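PDB 1TU7: glutathione S-transferase 2 from Onchocerca volvulus, which catalyses the conjugation of glutathione to electrophilic compounds with release of a halide, and appears central to the detoxification system of this parasitic nematode. Local coordinates for residues A[5-10]-A[49-54]; A[18-23]-A[69-74]; A[96-101]-A[155-160]. All coordinates share one frame; numbering follows the deposited sequence.

Interaction 1 (A[5-10]-A[49-54]); sequences LTYFSI and QLPCLY. With GSH (glutathione), chain C.
Thr6 and Cys52 form an antiparallel hydrogen-bonded pair between strands 5-8 and 52-54, whose directions differ by 158°: Thr6 N donates to Cys52 O (2.8 Å, N-H...O 175°) and Cys52 N returns a bond to Thr6 O (3.0 Å). Leu5 and Leu53 make the neighbouring non-hydrogen-bonded pair. Both leucines leave the sheet on the side where helices 15-23 and 63-73 lie, and Leu5 CD1 meets Leu53 CB at 4.3 Å; branched aliphatic chains suit this buried layer between sheet and helices. On the opposite face Thr6 divides its two branches. Its CG2, anti to the backbone N (chi1 -63° for OG1), touches both methyls of Leu50, whereas OG1 sits at the ring edge of Tyr54 and spends its hydrogen bond on Asp31. Leu50 CD1 also lies over one face of the Phe8 ring, 4.2 Å from its centroid, a CH-pi contact. Tyr7 runs alongside Pro51, its CE2 3.7 Å from Pro51 CD, and its hydroxyl ends at the ligand: Tyr7 OH stands 3.4 Å from the glutathione SG2 and is hydrogen-bonded to Leu13 N. The peptide bond before Pro51 is cis, and here the chain turns its main-chain groups to the tripeptide. Leu50 N donates to glutathione O2 in a nearly straight bond (2.9 Å) and Leu50 O accepts from glutathione N2 (2.8 Å), so the cysteinyl backbone is gripped like an added antiparallel strand. This cis-proline loop, ahead of the third strand of a thioredoxin-like domain, is the hallmark of the glutathione site of cytosolic glutathione transferases.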
loop_
_atom_site.group_PDB
_atom_site.type_symbol
_atom_site.label_atom_id
_atom_site.label_comp_id
_atom_site.label_asym_id
_atom_site.label_seq_id
_atom_site.Cartn_x
_atom_site.Cartn_y
_atom_site.Cartn_z
ATOM N N LEU A 5 -3.183 -12.090 -15.901
ATOM C CA LEU A 5 -2.403 -11.074 -15.222
ATOM C C LEU A 5 -1.558 -10.368 -16.239
ATOM O O LEU A 5 -0.721 -11.007 -16.904
ATOM C CB LEU A 5 -1.514 -11.713 -14.164
ATOM C CG LEU A 5 -0.669 -10.748 -13.336
ATOM C CD1 LEU A 5 -1.542 -9.965 -12.358
ATOM C CD2 LEU A 5 0.402 -11.516 -12.603
ATOM N N THR A 6 -1.750 -9.063 -16.346
ATOM C CA THR A 6 -1.045 -8.230 -17.308
ATOM C C THR A 6 -0.018 -7.395 -16.565
ATOM O O THR A 6 -0.357 -6.659 -15.639
ATOM C CB THR A 6 -2.043 -7.361 -18.061
ATOM O OG1 THR A 6 -2.919 -8.225 -18.799
ATOM C CG2 THR A 6 -1.339 -6.483 -19.091
ATOM N N TYR A 7 1.246 -7.541 -16.957
ATOM C CA TYR A 7 2.334 -6.761 -16.398
ATOM C C TYR A 7 3.473 -6.748 -17.405
ATOM O O TYR A 7 3.409 -7.381 -18.445
ATOM C CB TYR A 7 2.822 -7.357 -15.063
ATOM C CG TYR A 7 3.732 -6.453 -14.258
ATOM C CD1 TYR A 7 5.053 -6.814 -14.009
ATOM C CD2 TYR A 7 3.302 -5.229 -13.789
ATOM C CE1 TYR A 7 5.905 -6.013 -13.286
ATOM C CE2 TYR A 7 4.151 -4.410 -13.046
ATOM C CZ TYR A 7 5.452 -4.821 -12.782
ATOM O OH TYR A 7 6.321 -4.047 -12.056
ATOM N N PHE A 8 4.514 -6.007 -17.100
ATOM C CA PHE A 8 5.709 -6.037 -17.933
ATOM C C PHE A 8 6.421 -7.379 -17.789
ATOM O O PHE A 8 6.116 -8.206 -16.906
ATOM C CB PHE A 8 6.576 -4.846 -17.546
ATOM C CG PHE A 8 5.868 -3.538 -17.742
ATOM C CD1 PHE A 8 5.316 -2.840 -16.671
ATOM C CD2 PHE A 8 5.647 -3.064 -19.029
ATOM C CE1 PHE A 8 4.613 -1.668 -16.852
ATOM C CE2 PHE A 8 4.935 -1.887 -19.228
ATOM C CZ PHE A 8 4.412 -1.176 -18.136
ATOM N N SER A 9 7.398 -7.604 -18.653
ATOM C CA SER A 9 8.104 -8.862 -18.693
ATOM C C SER A 9 9.298 -8.843 -17.756
ATOM O O SER A 9 10.436 -9.081 -18.140
ATOM C CB SER A 9 8.510 -9.239 -20.117
ATOM O OG SER A 9 8.686 -10.629 -20.182
ATOM N N ILE A 10 9.002 -8.545 -16.498
ATOM C CA ILE A 10 9.963 -8.498 -15.406
ATOM C C ILE A 10 9.207 -9.006 -14.186
ATOM O O ILE A 10 7.980 -9.136 -14.202
ATOM C CB ILE A 10 10.471 -7.045 -15.108
ATOM C CG1 ILE A 10 9.325 -6.164 -14.625
ATOM C CG2 ILE A 10 11.182 -6.464 -16.330
ATOM C CD1 ILE A 10 9.719 -4.792 -14.100
ATOM N N GLN A 49 -1.694 2.139 -15.180
ATOM C CA GLN A 49 -0.545 1.358 -14.727
ATOM C C GLN A 49 -0.899 -0.129 -14.565
ATOM O O GLN A 49 -2.056 -0.544 -14.569
ATOM C CB GLN A 49 -0.010 1.949 -13.407
ATOM C CG GLN A 49 0.601 3.342 -13.609
ATOM C CD GLN A 49 1.581 3.737 -12.538
ATOM O OE1 GLN A 49 2.735 4.121 -12.836
ATOM N NE2 GLN A 49 1.166 3.642 -11.310
ATOM N N LEU A 50 0.154 -0.922 -14.470
ATOM C CA LEU A 50 0.089 -2.368 -14.268
ATOM C C LEU A 50 0.746 -2.678 -12.920
ATOM O O LEU A 50 1.549 -1.890 -12.435
ATOM C CB LEU A 50 0.839 -3.064 -15.410
ATOM C CG LEU A 50 0.296 -2.760 -16.816
ATOM C CD1 LEU A 50 1.104 -3.494 -17.892
ATOM C CD2 LEU A 50 -1.166 -3.070 -16.941
ATOM N N PRO A 51 0.480 -3.824 -12.291
ATOM C CA PRO A 51 -0.250 -4.964 -12.838
ATOM C C PRO A 51 -1.744 -4.818 -12.855
ATOM O O PRO A 51 -2.304 -3.981 -12.136
ATOM C CB PRO A 51 0.151 -6.094 -11.883
ATOM C CG PRO A 51 0.402 -5.418 -10.599
ATOM C CD PRO A 51 1.059 -4.132 -10.975
ATOM N N CYS A 52 -2.363 -5.600 -13.727
ATOM C CA CYS A 52 -3.815 -5.777 -13.776
ATOM C C CYS A 52 -4.180 -7.219 -13.763
ATOM O O CYS A 52 -3.632 -7.972 -14.554
ATOM C CB CYS A 52 -4.335 -5.133 -15.051
ATOM S SG CYS A 52 -6.112 -5.198 -15.271
ATOM N N LEU A 53 -5.108 -7.618 -12.895
ATOM C CA LEU A 53 -5.688 -8.948 -12.944
ATOM C C LEU A 53 -7.090 -8.854 -13.529
ATOM O O LEU A 53 -7.939 -8.126 -12.999
ATOM C CB LEU A 53 -5.759 -9.572 -11.554
ATOM C CG LEU A 53 -6.402 -10.959 -11.544
ATOM C CD1 LEU A 53 -5.425 -11.967 -12.135
ATOM C CD2 LEU A 53 -6.829 -11.249 -10.092
ATOM N N TYR A 54 -7.314 -9.606 -14.591
ATOM C CA TYR A 54 -8.651 -9.902 -15.064
ATOM C C TYR A 54 -9.090 -11.206 -14.429
ATOM O O TYR A 54 -8.449 -12.232 -14.602
ATOM C CB TYR A 54 -8.642 -10.012 -16.587
ATOM C CG TYR A 54 -8.111 -8.786 -17.319
ATOM C CD1 TYR A 54 -6.750 -8.671 -17.641
ATOM C CD2 TYR A 54 -8.970 -7.743 -17.705
ATOM C CE1 TYR A 54 -6.266 -7.571 -18.321
ATOM C CE2 TYR A 54 -8.476 -6.643 -18.387
ATOM C CZ TYR A 54 -7.135 -6.572 -18.706
ATOM O OH TYR A 54 -6.619 -5.494 -19.417
HETATM N N1 GSH C . 0.588 1.154 -6.505
HETATM C CA1 GSH C . 0.759 0.490 -7.739
HETATM C C1 GSH C . 0.541 -0.962 -7.656
HETATM O O11 GSH C . 1.007 -1.514 -6.520
HETATM O O12 GSH C . 0.060 -1.786 -8.517
HETATM C CB1 GSH C . 1.864 0.834 -8.643
HETATM C CG1 GSH C . 1.747 0.449 -10.094
HETATM C CD1 GSH C . 2.962 0.915 -10.881
HETATM O OE1 GSH C . 3.833 1.767 -10.290
HETATM N N2 GSH C . 3.125 0.449 -12.089
HETATM C CA2 GSH C . 4.283 0.761 -12.930
HETATM C C2 GSH C . 3.805 1.037 -14.301
HETATM O O2 GSH C . 2.639 0.467 -14.768
HETATM C CB2 GSH C . 5.231 -0.432 -13.012
HETATM S SG2 GSH C . 6.150 -0.654 -11.473
HETATM N N3 GSH C . 4.499 1.851 -15.078
HETATM C CA3 GSH C . 4.016 2.084 -16.413
HETATM C C3 GSH C . 3.688 3.527 -16.620
HETATM O O31 GSH C . 3.298 4.349 -15.667
HETATM O O32 GSH C . 3.813 4.002 -17.932
#

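Interaction 2 (A[18-23]-A[69-74]); sequences RLFLVD and HLARKY
Phe20 reaches across from helix 18-23 to Leu70 and Ala71, bridging two helices that run at only 22° to each other with axes 11.4 Å apart. Its CB points at the other helix, and with CG anti to the backbone N (chi1 -179°) the ring extends toward the facing helix. Beyond CG, the CE2 corner lies 3.8 Å from Leu70 CB; on the other flank CE1 comes to 3.9 Å from Ala71 N. The tip, CZ, goes deepest: it is 3.5 Å from Leu70 O and 3.7 Å from Leu70 CB, so the outer end of the ring rests on the helix backbone itself. Leu70 CB stands over one face, 24° off the ring normal, in a CH-pi contact, while Tyr74 CB, just past the end of its helix, meets the ring edge. A long flat side chain is what this wide spacing calls for, and the small Ala71 lets it approach. These are the two helices packed on one face of the four-stranded sheet of the thioredoxin-like domain, and Leu70 also touches Tyr3 of the strand beneath. Leu21 adds a second, purely aliphatic touch: its CD2 meets Leu70 CD1 at 4.0 Å, the two chains crossing at about a right angle. Tyr149 and Tyr152 of helix 149-164, part of the all-helical domain, also pack on Phe20, and Tyr149 touches Ala71 as well.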
loop_
_atom_site.group_PDB
_atom_site.type_symbol
_atom_site.label_atom_id
_atom_site.label_comp_id
_atom_site.label_asym_id
_atom_site.label_seq_id
_atom_site.Cartn_x
_atom_site.Cartn_y
_atom_site.Cartn_z
ATOM N N ARG A 18 2.045 -13.562 -9.258
ATOM C CA ARG A 18 2.396 -14.765 -10.006
ATOM C C ARG A 18 2.710 -15.910 -9.065
ATOM O O ARG A 18 2.268 -17.028 -9.270
ATOM C CB ARG A 18 3.593 -14.487 -10.896
ATOM C CG ARG A 18 3.323 -13.540 -12.034
ATOM C CD ARG A 18 4.480 -13.365 -12.921
ATOM N NE ARG A 18 4.298 -12.351 -13.965
ATOM C CZ ARG A 18 5.110 -11.335 -14.165
ATOM N NH1 ARG A 18 6.115 -11.095 -13.362
ATOM N NH2 ARG A 18 4.878 -10.509 -15.183
ATOM N N LEU A 19 3.467 -15.644 -8.009
ATOM C CA LEU A 19 3.849 -16.688 -7.068
ATOM C C LEU A 19 2.619 -17.269 -6.380
ATOM O O LEU A 19 2.535 -18.473 -6.199
ATOM C CB LEU A 19 4.852 -16.165 -6.042
ATOM C CG LEU A 19 6.242 -15.841 -6.592
ATOM C CD1 LEU A 19 7.040 -14.916 -5.692
ATOM C CD2 LEU A 19 7.022 -17.142 -6.847
ATOM N N PHE A 20 1.690 -16.408 -5.949
ATOM C CA PHE A 20 0.420 -16.845 -5.369
ATOM C C PHE A 20 -0.293 -17.830 -6.301
ATOM O O PHE A 20 -0.648 -18.921 -5.898
ATOM C CB PHE A 20 -0.439 -15.613 -5.052
ATOM C CG PHE A 20 -1.769 -15.903 -4.419
ATOM C CD1 PHE A 20 -2.059 -15.355 -3.180
ATOM C CD2 PHE A 20 -2.760 -16.624 -5.048
ATOM C CE1 PHE A 20 -3.280 -15.553 -2.576
ATOM C CE2 PHE A 20 -3.996 -16.818 -4.421
ATOM C CZ PHE A 20 -4.239 -16.275 -3.185
ATOM N N LEU A 21 -0.461 -17.431 -7.557
ATOM C CA LEU A 21 -1.223 -18.192 -8.531
ATOM C C LEU A 21 -0.509 -19.510 -8.812
ATOM O O LEU A 21 -1.126 -20.555 -8.850
ATOM C CB LEU A 21 -1.408 -17.355 -9.788
ATOM C CG LEU A 21 -2.265 -16.111 -9.649
ATOM C CD1 LEU A 21 -2.092 -15.209 -10.816
ATOM C CD2 LEU A 21 -3.746 -16.485 -9.509
ATOM N N VAL A 22 0.791 -19.454 -8.977
ATOM C CA VAL A 22 1.568 -20.659 -9.272
ATOM C C VAL A 22 1.487 -21.621 -8.090
ATOM O O VAL A 22 1.211 -22.794 -8.269
ATOM C CB VAL A 22 3.030 -20.323 -9.584
ATOM C CG1 VAL A 22 3.875 -21.565 -9.557
ATOM C CG2 VAL A 22 3.141 -19.672 -10.960
ATOM N N ASP A 23 1.705 -21.142 -6.876
ATOM C CA ASP A 23 1.733 -22.012 -5.713
ATOM C C ASP A 23 0.382 -22.622 -5.417
ATOM O O ASP A 23 0.293 -23.779 -4.986
ATOM C CB ASP A 23 2.227 -21.251 -4.496
ATOM C CG ASP A 23 2.431 -22.149 -3.310
ATOM O OD1 ASP A 23 1.719 -21.948 -2.288
ATOM O OD2 ASP A 23 3.283 -23.048 -3.336
ATOM N N HIS A 69 -7.754 -9.587 -3.024
ATOM C CA HIS A 69 -8.886 -10.215 -3.666
ATOM C C HIS A 69 -8.654 -11.707 -3.858
ATOM O O HIS A 69 -9.498 -12.526 -3.553
ATOM C CB HIS A 69 -9.178 -9.541 -5.001
ATOM C CG HIS A 69 -10.039 -10.333 -5.909
ATOM N ND1 HIS A 69 -11.404 -10.377 -5.780
ATOM C CD2 HIS A 69 -9.732 -11.115 -6.978
ATOM C CE1 HIS A 69 -11.908 -11.143 -6.730
ATOM N NE2 HIS A 69 -10.918 -11.591 -7.480
ATOM N N LEU A 70 -7.486 -12.062 -4.383
ATOM C CA LEU A 70 -7.167 -13.461 -4.546
ATOM C C LEU A 70 -7.147 -14.187 -3.196
ATOM O O LEU A 70 -7.635 -15.326 -3.083
ATOM C CB LEU A 70 -5.836 -13.604 -5.255
ATOM C CG LEU A 70 -5.852 -13.272 -6.748
ATOM C CD1 LEU A 70 -4.415 -13.277 -7.234
ATOM C CD2 LEU A 70 -6.696 -14.258 -7.507
ATOM N N ALA A 71 -6.585 -13.521 -2.188
ATOM C CA ALA A 71 -6.524 -14.085 -0.851
ATOM C C ALA A 71 -7.912 -14.398 -0.307
ATOM O O ALA A 71 -8.122 -15.460 0.273
ATOM C CB ALA A 71 -5.813 -13.161 0.046
ATOM N N ARG A 72 -8.870 -13.498 -0.450
ATOM C CA ARG A 72 -10.238 -13.783 0.024
ATOM C C ARG A 72 -10.853 -14.955 -0.755
ATOM O O ARG A 72 -11.436 -15.853 -0.166
ATOM C CB ARG A 72 -11.124 -12.549 -0.083
ATOM C CG ARG A 72 -10.839 -11.509 0.966
ATOM C CD ARG A 72 -11.808 -10.325 0.930
ATOM N NE ARG A 72 -11.737 -9.581 -0.334
ATOM C CZ ARG A 72 -10.964 -8.539 -0.542
ATOM N NH1 ARG A 72 -10.178 -8.083 0.418
ATOM N NH2 ARG A 72 -10.957 -7.918 -1.729
ATOM N N LYS A 73 -10.684 -14.968 -2.065
ATOM C CA LYS A 73 -11.283 -15.990 -2.890
ATOM C C LYS A 73 -10.740 -17.373 -2.542
ATOM O O LYS A 73 -11.495 -18.355 -2.527
ATOM C CB LYS A 73 -11.014 -15.724 -4.353
ATOM C CG LYS A 73 -12.070 -14.955 -5.045
ATOM C CD LYS A 73 -11.752 -14.947 -6.570
ATOM C CE LYS A 73 -12.444 -16.019 -7.340
ATOM N NZ LYS A 73 -12.571 -15.677 -8.816
ATOM N N TYR A 74 -9.452 -17.448 -2.221
ATOM C CA TYR A 74 -8.778 -18.715 -1.990
ATOM C C TYR A 74 -8.436 -18.989 -0.536
ATOM O O TYR A 74 -7.660 -19.884 -0.247
ATOM C CB TYR A 74 -7.532 -18.829 -2.888
ATOM C CG TYR A 74 -7.877 -19.434 -4.222
ATOM C CD1 TYR A 74 -8.504 -18.695 -5.201
ATOM C CD2 TYR A 74 -7.688 -20.802 -4.448
ATOM C CE1 TYR A 74 -8.900 -19.305 -6.407
ATOM C CE2 TYR A 74 -8.039 -21.413 -5.661
ATOM C CZ TYR A 74 -8.643 -20.654 -6.620
ATOM O OH TYR A 74 -8.995 -21.255 -7.827
#

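Interaction 3 (A[96-101]-A[155-160]); sequences DLHVKY and FEELDV. With GSH (glutathione), chain E.
The His98 ring meets the carboxylate of Glu157 at its edge, the two planes standing 86° apart, and the Tyr101 ring receives Val160 CG2 over one face, 4.3 Å from its centroid and offset toward the rim. Both contacts join helices 81-107 and 149-164 in the all-helical C-terminal domain of the glutathione transferase fold; the segments run at 29° with axes 10.7 Å apart. His98 ND1 donates to Glu157 OE1 over 2.7 Å and, more weakly, to OE2 over 3.0 Å. The first bond is short but bent, N-H...O 130°, in part because OE1 lies well out of the imidazole plane; it uses the syn lone pair of OE1. With the carboxylate nearly perpendicular to the ring, the two oxygens straddle the N-H. Glu157 gets there by starting anti to its backbone N, which carries the chain toward the partner helix; the bend at chi2 then swings the carboxylate along the helices to the imidazole ND1. There OE2 also accepts from His161 NE2, one turn further along, so a buried carboxylate has two imidazoles to satisfy it. Leu97 CD2, 3.9 Å from Glu157 CG, covers the aliphatic part of the acid, and itself packs on helix 109-132. On helix 81-107, one residue before Leu97, Asp96 turns to the second subunit's ligand: both OD1 and OD2 accept from N1 of the glutathione, and OD2 is also bonded to Gln62 of the second subunit. An aromatic with a polar tip suits position 101, since the Tyr101 OH lies 2.6 Å from a water that donates to Val160 O at 2.8 Å.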
loop_
_atom_site.group_PDB
_atom_site.type_symbol
_atom_site.label_atom_id
_atom_site.label_comp_id
_atom_site.label_asym_id
_atom_site.label_seq_id
_atom_site.Cartn_x
_atom_site.Cartn_y
_atom_site.Cartn_z
ATOM N N ASP A 96 7.146 -1.591 1.917
ATOM C CA ASP A 96 8.032 -0.476 2.267
ATOM C C ASP A 96 9.489 -0.812 1.938
ATOM O O ASP A 96 10.233 0.050 1.450
ATOM C CB ASP A 96 7.948 -0.089 3.718
ATOM C CG ASP A 96 6.766 0.749 4.053
ATOM O OD1 ASP A 96 6.171 1.368 3.162
ATOM O OD2 ASP A 96 6.378 0.784 5.215
ATOM N N LEU A 97 9.938 -2.036 2.237
ATOM C CA LEU A 97 11.292 -2.422 1.876
ATOM C C LEU A 97 11.419 -2.367 0.372
ATOM O O LEU A 97 12.436 -1.924 -0.140
ATOM C CB LEU A 97 11.659 -3.793 2.413
ATOM C CG LEU A 97 13.058 -4.278 2.047
ATOM C CD1 LEU A 97 14.113 -3.275 2.451
ATOM C CD2 LEU A 97 13.310 -5.636 2.688
ATOM N N HIS A 98 10.401 -2.808 -0.362
ATOM C CA HIS A 98 10.472 -2.816 -1.799
ATOM C C HIS A 98 10.590 -1.408 -2.370
ATOM O O HIS A 98 11.278 -1.211 -3.373
ATOM C CB HIS A 98 9.256 -3.538 -2.393
ATOM C CG HIS A 98 9.479 -3.928 -3.809
ATOM N ND1 HIS A 98 10.307 -4.969 -4.143
ATOM C CD2 HIS A 98 9.077 -3.375 -4.979
ATOM C CE1 HIS A 98 10.353 -5.082 -5.459
ATOM N NE2 HIS A 98 9.599 -4.143 -5.988
ATOM N N VAL A 99 9.980 -0.433 -1.715
ATOM C CA VAL A 99 10.112 0.969 -2.139
ATOM C C VAL A 99 11.569 1.401 -1.996
ATOM O O VAL A 99 12.123 2.044 -2.893
ATOM C CB VAL A 99 9.195 1.888 -1.313
ATOM C CG1 VAL A 99 9.514 3.369 -1.527
ATOM C CG2 VAL A 99 7.755 1.655 -1.684
ATOM N N LYS A 100 12.209 1.036 -0.901
ATOM C CA LYS A 100 13.614 1.398 -0.700
ATOM C C LYS A 100 14.503 0.727 -1.731
ATOM O O LYS A 100 15.407 1.364 -2.321
ATOM C CB LYS A 100 14.099 1.037 0.702
ATOM C CG LYS A 100 13.426 1.873 1.787
ATOM C CD LYS A 100 13.891 1.531 3.192
ATOM C CE LYS A 100 13.084 2.320 4.217
ATOM N NZ LYS A 100 11.646 1.904 4.316
ATOM N N TYR A 101 14.277 -0.558 -1.921
ATOM C CA TYR A 101 15.006 -1.331 -2.907
ATOM C C TYR A 101 14.849 -0.722 -4.297
ATOM O O TYR A 101 15.845 -0.489 -4.981
ATOM C CB TYR A 101 14.501 -2.778 -2.878
ATOM C CG TYR A 101 14.958 -3.627 -4.031
ATOM C CD1 TYR A 101 16.209 -4.217 -4.016
ATOM C CD2 TYR A 101 14.137 -3.838 -5.134
ATOM C CE1 TYR A 101 16.652 -4.988 -5.081
ATOM C CE2 TYR A 101 14.558 -4.628 -6.197
ATOM C CZ TYR A 101 15.802 -5.199 -6.170
ATOM O OH TYR A 101 16.186 -5.981 -7.244
ATOM N N PHE A 155 8.585 -13.825 0.481
ATOM C CA PHE A 155 9.447 -14.701 -0.288
ATOM C C PHE A 155 10.122 -13.937 -1.423
ATOM O O PHE A 155 11.348 -13.979 -1.590
ATOM C CB PHE A 155 8.655 -15.898 -0.827
ATOM C CG PHE A 155 9.439 -16.791 -1.759
ATOM C CD1 PHE A 155 8.879 -17.228 -2.941
ATOM C CD2 PHE A 155 10.717 -17.221 -1.440
ATOM C CE1 PHE A 155 9.558 -18.032 -3.806
ATOM C CE2 PHE A 155 11.409 -18.052 -2.292
ATOM C CZ PHE A 155 10.829 -18.463 -3.473
ATOM N N GLU A 156 9.350 -13.234 -2.223
ATOM C CA GLU A 156 9.920 -12.509 -3.340
ATOM C C GLU A 156 10.892 -11.437 -2.868
ATOM O O GLU A 156 11.962 -11.282 -3.429
ATOM C CB GLU A 156 8.803 -11.892 -4.191
ATOM C CG GLU A 156 9.308 -11.021 -5.329
ATOM C CD GLU A 156 9.999 -11.738 -6.474
ATOM O OE1 GLU A 156 10.143 -12.987 -6.413
ATOM O OE2 GLU A 156 10.359 -11.019 -7.454
ATOM N N GLU A 157 10.546 -10.717 -1.818
ATOM C CA GLU A 157 11.425 -9.642 -1.341
ATOM C C GLU A 157 12.739 -10.204 -0.851
ATOM O O GLU A 157 13.809 -9.627 -1.135
ATOM C CB GLU A 157 10.736 -8.798 -0.277
ATOM C CG GLU A 157 11.329 -7.409 -0.183
ATOM C CD GLU A 157 11.088 -6.629 -1.441
ATOM O OE1 GLU A 157 10.119 -6.888 -2.191
ATOM O OE2 GLU A 157 11.894 -5.716 -1.694
ATOM N N LEU A 158 12.708 -11.319 -0.143
ATOM C CA LEU A 158 13.943 -11.970 0.302
ATOM C C LEU A 158 14.731 -12.479 -0.899
ATOM O O LEU A 158 15.956 -12.392 -0.920
ATOM C CB LEU A 158 13.639 -13.123 1.241
ATOM C CG LEU A 158 13.004 -12.693 2.565
ATOM C CD1 LEU A 158 12.632 -13.908 3.349
ATOM C CD2 LEU A 158 13.866 -11.722 3.380
ATOM N N ASP A 159 14.055 -13.012 -1.900
ATOM C CA ASP A 159 14.731 -13.589 -3.048
ATOM C C ASP A 159 15.453 -12.501 -3.834
ATOM O O ASP A 159 16.614 -12.642 -4.185
ATOM C CB ASP A 159 13.737 -14.336 -3.914
ATOM C CG ASP A 159 14.410 -15.264 -4.868
ATOM O OD1 ASP A 159 14.862 -16.333 -4.404
ATOM O OD2 ASP A 159 14.568 -14.978 -6.057
ATOM N N VAL A 160 14.782 -11.391 -4.094
ATOM C CA VAL A 160 15.445 -10.318 -4.854
ATOM C C VAL A 160 16.589 -9.723 -4.069
ATOM O O VAL A 160 17.620 -9.354 -4.640
ATOM C CB VAL A 160 14.478 -9.236 -5.360
ATOM C CG1 VAL A 160 13.359 -9.858 -6.167
ATOM C CG2 VAL A 160 13.986 -8.354 -4.278
HETATM N N1 GSH E . 4.028 2.422 4.881
HETATM C CA1 GSH E . 4.002 3.223 6.052
HETATM C C1 GSH E . 2.669 3.469 6.550
HETATM O O11 GSH E . 2.258 3.564 7.737
HETATM O O12 GSH E . 1.803 3.743 5.578
HETATM C CB1 GSH E . 4.964 4.365 6.177
HETATM C CG1 GSH E . 5.167 4.915 7.596
HETATM C CD1 GSH E . 6.122 6.089 7.599
HETATM O OE1 GSH E . 6.803 6.408 6.465
HETATM N N2 GSH E . 6.259 6.738 8.736
HETATM C CA2 GSH E . 7.056 7.948 8.864
HETATM C C2 GSH E . 7.899 7.787 10.075
HETATM O O2 GSH E . 7.394 7.103 11.139
HETATM C CB2 GSH E . 6.168 9.150 9.113
HETATM S SG2 GSH E . 5.146 9.559 7.684
HETATM N N3 GSH E . 9.089 8.331 10.125
HETATM C CA3 GSH E . 9.832 8.369 11.377
HETATM C C3 GSH E . 11.083 7.536 11.287
HETATM O O31 GSH E . 12.055 7.629 12.310
HETATM O O32 GSH E . 11.307 6.710 10.290
HETATM O O HOH W 1 18.099 -7.744 -6.920
#

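All three contacts are largely buried, yet they differ in what holds them. Interaction 1 joins two strands by main-chain bonds and lends its loop to glutathione; interaction 2 pairs the two helices against that sheet by apolar side chains, with Phe20 also lying on the backbone of the other helix, and without hydrogen bonds between the segments; interaction 3 ties two helices of the other domain by a His-carboxylate bond on a buried glutamate. Arg18 connects the first two, since its guanidinium bonds to Phe8 O and Ile10 O. Leu19, on the same helix, packs on Phe155 and Glu156, linking interaction 2 to interaction 3 across the domain boundary. Interactions 1 and 3 do not touch, but each serves a glutathione, segment 96-101 reaching that of the second subunit.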